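Local coordinates for secondary thiamine-phosphate synthase enzyme (Thermus thermophilus, PDB 2CU5), which is of unknown function but belongs to the UPF0047 (YjbQ) family and may act as a thiamine-phosphate synthase, at the interface of chains A and B. Coordinates in Å, arbitrary orientation; residue numbers count along the deposited sequence, not the author numbering. Chains: chain A/B, Conserved Hypothetical Protein TT1486.

Contacts 1, 2 and 3 are neighbouring stretches of one interface, and all draw on helix 53-66 of chain A and helix 81-90 of chain B. The C-alpha centres of contacts 1 and 2 lie about 8 Å apart, as do those of contacts 2 and 3, while contacts 1 and 3 are about 10 Å apart. A:Arg62 and B:Leu85 serve contacts 1 and 2, A:Asp58 contacts 1 and 3, and B:His84 contacts 2 and 3. The interface passes from a charged patch through leucine packing to a histidine-rich one. Its lack of an exact two-fold would suit a ring of the three deposited copies.

Contact 1: the interface of chains A and B. Residues chain A 58, 61-62, 65; chain B 71, 73, 85.
Helix 53-66 of chain A, through A:Glu65, A:Arg62, A:Gly61 and A:Asp58, meets the chain B loop bearing B:Arg71 and B:Gln73, with B:Leu85 of helix 81-90 alongside. The case illustrates how one arginine can be held by different means at its ends, edges and faces. In B:Arg71 an extended chain with CG anti to the backbone N (chi1 172°) carries the guanidinium to the helix, NE toward A:Glu65 and NH2 toward A:Asp58. A:Glu65 approaches tip to tip: B:Arg71 NE donates to carboxylate oxygen A:Glu65 OE1 at 2.9 Å in a salt bridge. The two planes stand 84° apart, and NE reaches the oxygen from above the carboxylate plane, so this is not a flat, two-pronged pairing. The other oxygen, OE2, lies at the guanidinium edge, 3.5 Å from B:Arg71 NH1.

Both faces of this guanidinium are packed. A:Arg62 CG sits over one, toward its rim, and B:Gln73 CB over the other. The two arginines run antiparallel, flank to flank, their methylenes touching where A:Arg62 CG is 3.6 Å from B:Arg71 CD; the same CD lies over the centre of the A:Arg62 guanidinium. Nearer the backbone, A:Arg62 CB rests 3.7 Å from the B:Leu85 CD2 methyl. At the far edge, water 1 links B:Arg71 NH2, by a longer leg, and the backbone oxygen of B:Gln73 to A:Asp58 OD1, 2.6 Å from the water.

Contact 2: the interface of chains A and B. Residues chain A 16, 48, 59, 62-63; chain B 84-85, 88.
A:Leu59 and B:Leu85 press together where helix 53-66 meets helix 81-90 of the neighbouring UPF0047 (YjbQ) chain, a worked example of leucine packing flanked by a directed polar bond. Among the apolar contacts, A:Leu59 plants its CD2 methyl on the backbone of B:Leu85 rather than on its tip: CD2 is 3.5 Å from B:Leu85 CA, closer than usual carbon contact and in keeping with closely packed helices. B:Leu85 holds CG anti to its own backbone N (chi1 176°), which turns its branches toward chain A. There CD1 touches A:Leu63 CD2 at 4.0 Å, while CD2 goes to the aliphatic part of A:Arg62. One turn on, B:Leu88 meets A:Phe16 of strand 15-18 tip to tip, its CD1 methyl lying 4.0 Å from ring atom A:Phe16 CZ.

A polar contact is made by A:Gln48, at the end of strand 43-48. Its amide oxygen OE1 accepts from B:His84 ND1 at 2.7 Å. The imidazole N-H meets a lone pair in the carbonyl plane, and the amide comes to the ring at its edge, its plane turned 80° from the imidazole. Amide nitrogen A:Gln48 NE2 turns toward the backbone oxygen of B:His84, 3.5 Å away. An alanine in place of A:Gln48 would probably leave B:His84 ND1 without its acceptor and the imidazole freer to turn. The chain of A:Gln48 bends at chi2 (-60°), carrying the amide over to this histidine.

Contact 3: the interface of chains A and B. Residues chain A 49, 52, 54-55, 58; chain B 76, 78, 81, 84.
B:His76 presents one imidazole face to A:Val55, whose CG2 methyl lies 3.7 Å from the ring centroid, and the opposite face to B:Glu78 CB. At its edge sit A:Asp52 OD2 and the backbone N of B:Ser81. CG of B:His76 is anti to its backbone N (chi1 -175°), which puts the ring beside A:Val55. The other valine methyl, CG1, lies over a face of B:His84, so one valine spans two histidines.

B:His76 ND1 donates to A:Asp52 OD2 at 2.9 Å along a bent path (130° at the hydrogen), from above the carboxylate, and probably shares that hydrogen with A:Thr54 OG1. A:Asp52 OD1 accepts N and OG1 of A:Thr54 on one face, which would help hold the carboxylate's rotation. A:Asp58 OD2 takes B:Ser81 OG at 2.6 Å on its anti lone pair and B:His76 N at 2.9 Å on the syn side.

Water 4 joins A:Glu49 OE1 to NE2 of both histidines. Water 2 links A:Asp52 OD2 to B:Glu78 OE1, oxygens 3.2 Å apart, a like-charged approach the water may ease. This acidic and histidine cluster could form part of an active site. It sits where the loop after strand 43-48 enters helix 53-66, facing the start of helix 81-90 and its preceding loop.

Contact 1: the interface of chains A and B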
loop_
_atom_site.group_PDB
_atom_site.type_symbol
_atom_site.label_atom_id
_atom_site.label_comp_id
_atom_site.label_asym_id
_atom_site.label_seq_id
_atom_site.Cartn_x
_atom_site.Cartn_y
_atom_site.Cartn_z
ATOM N N ASP A 58 12.755 -7.445 13.246
ATOM C CA ASP A 58 11.472 -7.391 13.936
ATOM C C ASP A 58 10.295 -7.377 12.960
ATOM O O ASP A 58 9.252 -7.972 13.237
ATOM C CB ASP A 58 11.406 -6.170 14.860
ATOM C CG ASP A 58 12.327 -6.295 16.064
ATOM O OD1 ASP A 58 12.963 -7.354 16.221
ATOM O OD2 ASP A 58 12.411 -5.334 16.858
ATOM N N GLY A 61 9.802 -10.921 11.809
ATOM C CA GLY A 61 9.339 -11.721 12.927
ATOM C C GLY A 61 7.872 -11.465 13.202
ATOM O O GLY A 61 7.093 -12.396 13.393
ATOM N N ARG A 62 7.486 -10.193 13.203
ATOM C CA ARG A 62 6.100 -9.826 13.456
ATOM C C ARG A 62 5.183 -10.228 12.299
ATOM O O ARG A 62 4.047 -10.644 12.515
ATOM C CB ARG A 62 6.002 -8.324 13.728
ATOM C CG ARG A 62 6.551 -7.909 15.095
ATOM C CD ARG A 62 6.663 -6.396 15.187
ATOM N NE ARG A 62 7.069 -5.896 16.501
ATOM C CZ ARG A 62 6.225 -5.465 17.435
ATOM N NH1 ARG A 62 4.914 -5.481 17.211
ATOM N NH2 ARG A 62 6.694 -4.966 18.575
ATOM N N GLU A 65 4.092 -13.722 12.570
ATOM C CA GLU A 65 3.064 -13.933 13.580
ATOM C C GLU A 65 1.705 -13.556 13.000
ATOM O O GLU A 65 0.690 -14.181 13.308
ATOM C CB GLU A 65 3.380 -13.105 14.838
ATOM C CG GLU A 65 4.767 -13.405 15.423
ATOM C CD GLU A 65 5.062 -12.651 16.709
ATOM O OE1 GLU A 65 4.793 -11.436 16.768
ATOM O OE2 GLU A 65 5.580 -13.272 17.662
ATOM N N ARG B 71 6.787 -6.278 22.728
ATOM C CA ARG B 71 6.931 -7.654 22.244
ATOM C C ARG B 71 8.281 -8.175 22.726
ATOM O O ARG B 71 9.329 -7.651 22.344
ATOM C CB ARG B 71 6.868 -7.677 20.710
ATOM C CG ARG B 71 7.191 -9.023 20.054
ATOM C CD ARG B 71 6.866 -8.983 18.565
ATOM N NE ARG B 71 7.203 -10.228 17.878
ATOM C CZ ARG B 71 8.391 -10.501 17.349
ATOM N NH1 ARG B 71 8.594 -11.668 16.751
ATOM N NH2 ARG B 71 9.370 -9.604 17.401
ATOM N N GLN B 73 10.151 -10.694 21.931
ATOM C CA GLN B 73 11.066 -11.103 20.874
ATOM C C GLN B 73 11.695 -9.986 20.047
ATOM O O GLN B 73 12.593 -10.245 19.241
ATOM C CB GLN B 73 10.373 -12.095 19.936
ATOM C CG GLN B 73 9.800 -13.309 20.648
ATOM C CD GLN B 73 8.330 -13.154 20.971
ATOM O OE1 GLN B 73 7.900 -12.135 21.518
ATOM N NE2 GLN B 73 7.545 -14.173 20.637
ATOM N N LEU B 85 6.251 -1.449 11.824
ATOM C CA LEU B 85 5.320 -2.396 11.217
ATOM C C LEU B 85 4.052 -1.706 10.748
ATOM O O LEU B 85 3.588 -1.948 9.634
ATOM C CB LEU B 85 4.954 -3.514 12.198
ATOM C CG LEU B 85 3.900 -4.508 11.684
ATOM C CD1 LEU B 85 4.368 -5.160 10.384
ATOM C CD2 LEU B 85 3.664 -5.585 12.748
HETATM O O HOH W 1 12.436 -9.927 16.296
#

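Contact 2: the interface of chains A and B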
loop_
_atom_site.group_PDB
_atom_site.type_symbol
_atom_site.label_atom_id
_atom_site.label_comp_id
_atom_site.label_asym_id
_atom_site.label_seq_id
_atom_site.Cartn_x
_atom_site.Cartn_y
_atom_site.Cartn_z
ATOM N N PHE A 16 14.538 -8.708 3.662
ATOM C CA PHE A 16 14.410 -7.425 2.990
ATOM C C PHE A 16 15.708 -7.167 2.240
ATOM O O PHE A 16 16.773 -7.024 2.850
ATOM C CB PHE A 16 14.174 -6.318 4.015
ATOM C CG PHE A 16 12.805 -6.340 4.628
ATOM C CD1 PHE A 16 11.735 -5.717 3.995
ATOM C CD2 PHE A 16 12.579 -6.996 5.833
ATOM C CE1 PHE A 16 10.454 -5.744 4.553
ATOM C CE2 PHE A 16 11.299 -7.028 6.398
ATOM C CZ PHE A 16 10.240 -6.400 5.754
ATOM N N GLN A 48 11.594 1.314 4.074
ATOM C CA GLN A 48 11.783 1.198 5.511
ATOM C C GLN A 48 13.209 1.497 5.945
ATOM O O GLN A 48 14.033 1.932 5.143
ATOM C CB GLN A 48 11.366 -0.199 5.982
ATOM C CG GLN A 48 9.971 -0.238 6.594
ATOM C CD GLN A 48 9.870 0.665 7.807
ATOM O OE1 GLN A 48 10.759 0.675 8.658
ATOM N NE2 GLN A 48 8.784 1.421 7.899
ATOM N N LEU A 59 10.452 -6.710 11.819
ATOM C CA LEU A 59 9.374 -6.667 10.835
ATOM C C LEU A 59 9.030 -8.069 10.343
ATOM O O LEU A 59 7.857 -8.449 10.288
ATOM C CB LEU A 59 9.760 -5.785 9.637
ATOM C CG LEU A 59 9.755 -4.272 9.869
ATOM C CD1 LEU A 59 10.324 -3.548 8.639
ATOM C CD2 LEU A 59 8.333 -3.812 10.158
ATOM N N ARG A 62 7.486 -10.193 13.203
ATOM C CA ARG A 62 6.100 -9.826 13.456
ATOM C C ARG A 62 5.183 -10.228 12.299
ATOM O O ARG A 62 4.047 -10.644 12.515
ATOM C CB ARG A 62 6.002 -8.324 13.728
ATOM C CG ARG A 62 6.551 -7.909 15.095
ATOM C CD ARG A 62 6.663 -6.396 15.187
ATOM N NE ARG A 62 7.069 -5.896 16.501
ATOM C CZ ARG A 62 6.225 -5.465 17.435
ATOM N NH1 ARG A 62 4.914 -5.481 17.211
ATOM N NH2 ARG A 62 6.694 -4.966 18.575
ATOM N N LEU A 63 5.669 -10.107 11.067
ATOM C CA LEU A 63 4.859 -10.494 9.915
ATOM C C LEU A 63 4.576 -11.996 9.927
ATOM O O LEU A 63 3.533 -12.448 9.446
ATOM C CB LEU A 63 5.568 -10.121 8.610
ATOM C CG LEU A 63 5.498 -8.650 8.206
ATOM C CD1 LEU A 63 6.413 -8.423 7.012
ATOM C CD2 LEU A 63 4.061 -8.269 7.856
ATOM N N HIS B 84 7.188 0.785 13.118
ATOM C CA HIS B 84 7.768 0.456 11.820
ATOM C C HIS B 84 6.812 -0.490 11.091
ATOM O O HIS B 84 6.574 -0.347 9.890
ATOM C CB HIS B 84 9.134 -0.212 12.003
ATOM C CG HIS B 84 10.245 0.752 12.280
ATOM N ND1 HIS B 84 10.884 1.454 11.280
ATOM C CD2 HIS B 84 10.813 1.151 13.441
ATOM C CE1 HIS B 84 11.800 2.242 11.814
ATOM N NE2 HIS B 84 11.778 2.077 13.124
ATOM N N LEU B 85 6.251 -1.449 11.824
ATOM C CA LEU B 85 5.320 -2.396 11.217
ATOM C C LEU B 85 4.052 -1.706 10.748
ATOM O O LEU B 85 3.588 -1.948 9.634
ATOM C CB LEU B 85 4.954 -3.514 12.198
ATOM C CG LEU B 85 3.900 -4.508 11.684
ATOM C CD1 LEU B 85 4.368 -5.160 10.384
ATOM C CD2 LEU B 85 3.664 -5.585 12.748
ATOM N N LEU B 88 4.769 0.107 7.547
ATOM C CA LEU B 88 4.862 -0.808 6.406
ATOM C C LEU B 88 3.484 -1.278 5.944
ATOM O O LEU B 88 3.213 -1.379 4.744
ATOM C CB LEU B 88 5.735 -2.025 6.768
ATOM C CG LEU B 88 5.876 -3.135 5.711
ATOM C CD1 LEU B 88 7.177 -3.897 5.929
ATOM C CD2 LEU B 88 4.669 -4.082 5.774
#

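Contact 3: the interface of chains A and B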
loop_
_atom_site.group_PDB
_atom_site.type_symbol
_atom_site.label_atom_id
_atom_site.label_comp_id
_atom_site.label_asym_id
_atom_site.label_seq_id
_atom_site.Cartn_x
_atom_site.Cartn_y
_atom_site.Cartn_z
ATOM N N GLU A 49 13.501 1.263 7.219
ATOM C CA GLU A 49 14.828 1.545 7.746
ATOM C C GLU A 49 15.803 0.380 7.633
ATOM O O GLU A 49 15.483 -0.755 7.997
ATOM C CB GLU A 49 14.734 1.970 9.213
ATOM C CG GLU A 49 16.025 2.578 9.727
ATOM C CD GLU A 49 16.056 2.741 11.227
ATOM O OE1 GLU A 49 15.034 3.156 11.816
ATOM O OE2 GLU A 49 17.116 2.464 11.817
ATOM N N ASP A 52 19.516 0.298 11.052
ATOM C CA ASP A 52 19.549 -0.631 12.175
ATOM C C ASP A 52 18.995 -1.957 11.661
ATOM O O ASP A 52 17.812 -2.059 11.336
ATOM C CB ASP A 52 18.691 -0.122 13.331
ATOM C CG ASP A 52 18.749 -1.037 14.537
ATOM O OD1 ASP A 52 19.239 -2.178 14.387
ATOM O OD2 ASP A 52 18.300 -0.622 15.628
ATOM N N THR A 54 18.108 -4.595 13.107
ATOM C CA THR A 54 17.034 -5.166 13.911
ATOM C C THR A 54 15.638 -4.735 13.476
ATOM O O THR A 54 14.661 -5.432 13.754
ATOM C CB THR A 54 17.235 -4.850 15.410
ATOM O OG1 THR A 54 17.218 -3.433 15.623
ATOM C CG2 THR A 54 18.571 -5.412 15.881
ATOM N N VAL A 55 15.538 -3.599 12.790
ATOM C CA VAL A 55 14.239 -3.137 12.312
ATOM C C VAL A 55 13.686 -4.183 11.339
ATOM O O VAL A 55 12.540 -4.626 11.469
ATOM C CB VAL A 55 14.346 -1.749 11.611
ATOM C CG1 VAL A 55 13.070 -1.443 10.837
ATOM C CG2 VAL A 55 14.569 -0.658 12.651
ATOM N N ASP A 58 12.755 -7.445 13.246
ATOM C CA ASP A 58 11.472 -7.391 13.936
ATOM C C ASP A 58 10.295 -7.377 12.960
ATOM O O ASP A 58 9.252 -7.972 13.237
ATOM C CB ASP A 58 11.406 -6.170 14.860
ATOM C CG ASP A 58 12.327 -6.295 16.064
ATOM O OD1 ASP A 58 12.963 -7.354 16.221
ATOM O OD2 ASP A 58 12.411 -5.334 16.858
ATOM N N HIS B 76 14.911 -4.738 18.187
ATOM C CA HIS B 76 15.081 -3.297 18.007
ATOM C C HIS B 76 14.838 -2.667 19.377
ATOM O O HIS B 76 13.701 -2.365 19.746
ATOM C CB HIS B 76 14.065 -2.783 16.983
ATOM C CG HIS B 76 14.229 -1.339 16.627
ATOM N ND1 HIS B 76 15.423 -0.810 16.186
ATOM C CD2 HIS B 76 13.337 -0.321 16.610
ATOM C CE1 HIS B 76 15.258 0.472 15.910
ATOM N NE2 HIS B 76 14.001 0.793 16.157
ATOM N N GLU B 78 15.241 0.235 20.615
ATOM C CA GLU B 78 14.639 1.558 20.674
ATOM C C GLU B 78 13.165 1.410 21.044
ATOM O O GLU B 78 12.546 2.334 21.577
ATOM C CB GLU B 78 14.793 2.257 19.321
ATOM C CG GLU B 78 16.245 2.544 18.933
ATOM C CD GLU B 78 17.127 1.301 18.948
ATOM O OE1 GLU B 78 16.789 0.314 18.267
ATOM O OE2 GLU B 78 18.167 1.312 19.640
ATOM N N SER B 81 9.489 -0.819 17.007
ATOM C CA SER B 81 9.260 -1.721 15.886
ATOM C C SER B 81 7.768 -1.808 15.573
ATOM O O SER B 81 7.383 -2.045 14.430
ATOM C CB SER B 81 9.806 -3.112 16.183
ATOM O OG SER B 81 11.212 -3.118 16.091
ATOM N N HIS B 84 7.188 0.785 13.118
ATOM C CA HIS B 84 7.768 0.456 11.820
ATOM C C HIS B 84 6.812 -0.490 11.091
ATOM O O HIS B 84 6.574 -0.347 9.890
ATOM C CB HIS B 84 9.134 -0.212 12.003
ATOM C CG HIS B 84 10.245 0.752 12.280
ATOM N ND1 HIS B 84 10.884 1.454 11.280
ATOM C CD2 HIS B 84 10.813 1.151 13.441
ATOM C CE1 HIS B 84 11.800 2.242 11.814
ATOM N NE2 HIS B 84 11.778 2.077 13.124
HETATM O O HOH W 2 18.469 -1.826 18.475
HETATM O O HOH W 3 10.835 -2.844 13.046
HETATM O O HOH W 4 13.769 3.433 14.522
#